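Flagellar hook-associated protein (Burkholderia pseudomallei, PDB 4UT1) probably serves as a structural protein of the bacterial flagellum, at the junction between hook and filament. Local coordinates at residues A[156-161]-A[298-303]. Numbering follows the deposited sequence.
Sequences QQYSQL and QTLDPA. With EDO (1,2-ethanediol), chain G.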
ATOM      1  N   GLN A 156      -6.087  -8.127  10.535  1.00 10.28           N
ATOM      2  CA  GLN A 156      -5.876  -9.012  11.679  1.00 11.28           C
ATOM      3  C   GLN A 156      -5.092 -10.261  11.286  1.00 11.47           C
ATOM      4  O   GLN A 156      -4.206 -10.690  12.025  1.00 12.52           O
ATOM      5  CB  GLN A 156      -7.208  -9.415  12.302  1.00 13.54           C
ATOM      6  CG  GLN A 156      -8.011  -8.282  12.919  1.00 15.49           C
ATOM      7  CD  GLN A 156      -7.461  -7.818  14.254  1.00 21.54           C
ATOM      8  OE1 GLN A 156      -7.124  -8.630  15.126  1.00 17.27           O
ATOM      9  NE2 GLN A 156      -7.369  -6.501  14.425  1.00 20.93           N
ATOM     10  N   GLN A 157      -5.419 -10.852  10.140  1.00 10.74           N
ATOM     11  CA  GLN A 157      -4.724 -12.050   9.672  1.00 15.44           C
ATOM     12  C   GLN A 157      -3.257 -11.772   9.373  1.00 12.27           C
ATOM     13  O   GLN A 157      -2.365 -12.544   9.755  1.00 12.27           O
ATOM     14  CB  GLN A 157      -5.400 -12.633   8.431  1.00 15.35           C
ATOM     15  CG  GLN A 157      -4.688 -13.870   7.877  1.00 21.27           C
ATOM     16  CD  GLN A 157      -4.807 -15.079   8.808  1.00 24.66           C
ATOM     17  OE1 GLN A 157      -5.882 -15.362   9.341  1.00 28.33           O
ATOM     18  NE2 GLN A 157      -3.706 -15.785   9.008  1.00 27.19           N
ATOM     19  N   TYR A 158      -2.988 -10.659   8.705  1.00 10.46           N
ATOM     20  CA  TYR A 158      -1.607 -10.327   8.428  1.00 13.91           C
ATOM     21  C   TYR A 158      -0.817 -10.092   9.709  1.00  9.51           C
ATOM     22  O   TYR A 158       0.304 -10.582   9.837  1.00 11.80           O
ATOM     23  CB  TYR A 158      -1.524  -9.115   7.483  1.00 11.40           C
ATOM     24  CG  TYR A 158      -1.636  -9.578   6.053  1.00 11.97           C
ATOM     25  CD1 TYR A 158      -0.562 -10.207   5.433  1.00 13.87           C
ATOM     26  CD2 TYR A 158      -2.830  -9.447   5.338  1.00 12.34           C
ATOM     27  CE1 TYR A 158      -0.646 -10.666   4.146  1.00 15.50           C
ATOM     28  CE2 TYR A 158      -2.925  -9.902   4.047  1.00 12.40           C
ATOM     29  CZ  TYR A 158      -1.841 -10.513   3.451  1.00 16.14           C
ATOM     30  OH  TYR A 158      -1.938 -10.978   2.162  1.00 20.44           O
ATOM     31  N   SER A 159      -1.392  -9.389  10.678  1.00  7.97           N
ATOM     32  CA  SER A 159      -0.656  -9.121  11.902  1.00 11.44           C
ATOM     33  C   SER A 159      -0.512 -10.410  12.713  1.00 13.15           C
ATOM     34  O   SER A 159       0.451 -10.589  13.450  1.00 11.91           O
ATOM     35  CB  SER A 159      -1.350  -8.032  12.725  1.00 14.06           C
ATOM     36  OG  SER A 159      -2.639  -8.449  13.108  1.00 17.36           O
ATOM     37  N   GLN A 160      -1.479 -11.313  12.567  1.00 11.14           N
ATOM     38  CA  GLN A 160      -1.412 -12.572  13.288  1.00 14.93           C
ATOM     39  C   GLN A 160      -0.274 -13.443  12.753  1.00 14.36           C
ATOM     40  O   GLN A 160       0.508 -14.013  13.525  1.00 12.11           O
ATOM     41  CB  GLN A 160      -2.764 -13.294  13.215  1.00 12.43           C
ATOM     42  CG  GLN A 160      -3.826 -12.641  14.111  1.00 14.15           C
ATOM     43  CD  GLN A 160      -5.252 -13.147  13.829  1.00 15.16           C
ATOM     44  OE1 GLN A 160      -5.452 -14.046  13.018  1.00 15.13           O
ATOM     45  NE2 GLN A 160      -6.238 -12.547  14.494  1.00 12.88           N
ATOM     46  N   LEU A 161      -0.182 -13.533  11.435  1.00 12.64           N
ATOM     47  CA  LEU A 161       0.938 -14.190  10.781  1.00 13.73           C
ATOM     48  C   LEU A 161       2.264 -13.527  11.158  1.00 14.19           C
ATOM     49  O   LEU A 161       3.266 -14.215  11.410  1.00 16.48           O
ATOM     50  CB  LEU A 161       0.754 -14.172   9.263  1.00 14.56           C
ATOM     51  CG  LEU A 161      -0.251 -15.191   8.723  1.00 19.43           C
ATOM     52  CD1 LEU A 161      -0.389 -15.043   7.223  1.00 19.34           C
ATOM     53  CD2 LEU A 161       0.193 -16.598   9.091  1.00 26.49           C
ATOM     54  N   GLN A 298       9.806 -10.932   1.992  1.00 15.32           N
ATOM     55  CA  GLN A 298       9.592 -11.087   0.553  1.00 17.21           C
ATOM     56  C   GLN A 298       8.149 -11.408   0.179  1.00 15.71           C
ATOM     57  O   GLN A 298       7.735 -11.189  -0.963  1.00 18.15           O
ATOM     58  CB  GLN A 298      10.531 -12.157  -0.007  1.00 17.12           C
ATOM     59  CG  GLN A 298      12.019 -11.851   0.246  1.00 19.49           C
ATOM     60  CD  GLN A 298      12.473 -10.546  -0.376  1.00 26.14           C
ATOM     61  OE1 GLN A 298      12.776  -9.575   0.326  1.00 28.15           O
ATOM     62  NE2 GLN A 298      12.527 -10.513  -1.699  1.00 25.14           N
ATOM     63  N   THR A 299       7.371 -11.894   1.135  1.00 13.25           N
ATOM     64  CA  THR A 299       5.985 -12.259   0.852  1.00 16.68           C
ATOM     65  C   THR A 299       5.004 -11.523   1.758  1.00 14.78           C
ATOM     66  O   THR A 299       4.122 -10.812   1.275  1.00 11.24           O
ATOM     67  CB  THR A 299       5.764 -13.796   0.989  1.00 13.05           C
ATOM     68  OG1 THR A 299       6.435 -14.479  -0.079  1.00 17.26           O
ATOM     69  CG2 THR A 299       4.280 -14.148   0.949  1.00 13.76           C
ATOM     70  N   LEU A 300       5.156 -11.697   3.067  1.00 12.85           N
ATOM     71  CA  LEU A 300       4.179 -11.176   4.029  1.00 12.62           C
ATOM     72  C   LEU A 300       4.042  -9.648   4.025  1.00 12.85           C
ATOM     73  O   LEU A 300       2.948  -9.110   3.815  1.00 13.12           O
ATOM     74  CB  LEU A 300       4.542 -11.640   5.441  1.00 13.25           C
ATOM     75  CG  LEU A 300       3.507 -11.333   6.523  1.00 13.57           C
ATOM     76  CD1 LEU A 300       2.295 -12.229   6.342  1.00 15.30           C
ATOM     77  CD2 LEU A 300       4.103 -11.509   7.919  1.00 14.80           C
ATOM     78  N   ASP A 301       5.150  -8.951   4.259  1.00 12.25           N
ATOM     79  CA  ASP A 301       5.104  -7.506   4.367  1.00 11.29           C
ATOM     80  C   ASP A 301       4.750  -6.869   3.018  1.00 11.76           C
ATOM     81  O   ASP A 301       3.977  -5.924   2.982  1.00 13.02           O
ATOM     82  CB  ASP A 301       6.432  -6.956   4.926  1.00 11.56           C
ATOM     83  CG  ASP A 301       6.626  -7.300   6.407  1.00 11.09           C
ATOM     84  OD1 ASP A 301       5.668  -7.809   7.031  1.00 12.32           O
ATOM     85  OD2 ASP A 301       7.735  -7.075   6.956  1.00 12.47           O
ATOM     86  N   PRO A 302       5.294  -7.393   1.899  1.00 12.78           N
ATOM     87  CA  PRO A 302       4.828  -6.810   0.636  1.00 11.59           C
ATOM     88  C   PRO A 302       3.345  -7.036   0.415  1.00 13.35           C
ATOM     89  O   PRO A 302       2.656  -6.132  -0.072  1.00  8.67           O
ATOM     90  CB  PRO A 302       5.659  -7.549  -0.423  1.00 11.27           C
ATOM     91  CG  PRO A 302       6.929  -7.887   0.307  1.00 12.38           C
ATOM     92  CD  PRO A 302       6.465  -8.259   1.695  1.00 12.00           C
ATOM     93  N   ALA A 303       2.855  -8.213   0.779  1.00 11.91           N
ATOM     94  CA  ALA A 303       1.456  -8.526   0.532  1.00 11.20           C
ATOM     95  C   ALA A 303       0.568  -7.573   1.310  1.00 13.40           C
ATOM     96  O   ALA A 303      -0.425  -7.095   0.780  1.00 13.36           O
ATOM     97  CB  ALA A 303       1.132  -9.969   0.900  1.00  9.36           C
TER
HETATM   98  C1  EDO G1633      -3.185  -6.485  17.759  1.00 23.84           C
HETATM   99  O1  EDO G1633      -3.196  -7.491  18.775  1.00 32.03           O
HETATM  100  C2  EDO G1633      -4.356  -6.770  16.829  1.00 23.52           C
HETATM  101  O2  EDO G1633      -4.421  -5.775  15.808  1.00 26.61           O
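Tyr158 holds its CG anti to the carbonyl carbon (chi1 -85°), while CG of Leu300 lies opposite its backbone N (chi1 -172°) and carries the methyl CD1 across to helix 134-193; the two side chains slide past each other in opposite directions. That methyl sits at the ring's edge, near its plane, 3.6 Å from Tyr158 CD1. Its other neighbour is Leu161, one turn further on, whose CB lies 3.8 Å from Leu300 CD1; leucine suits this place because its side chain is long enough to bring an apolar methyl across the gap between the helices. Beyond the leucine, the far end of the ring reaches Ala303, with Tyr158 OH 3.5 Å from Ala303 CB, and the small alanine leaves the long phenol room beside helix 287-322. The two segments run roughly antiparallel at 148°, their axes 10.5 Å apart, within the helical bundle of FlgK. Helix 593-630 closes over the same spot, Ile604 touching both Tyr158 and Ala303, and the hydroxyls of Tyr158 and Tyr600 share a hydrogen bond. The direct contact between the two segments thus rests on apolar packing, while the polar bond of the tyrosine ties in a third helix.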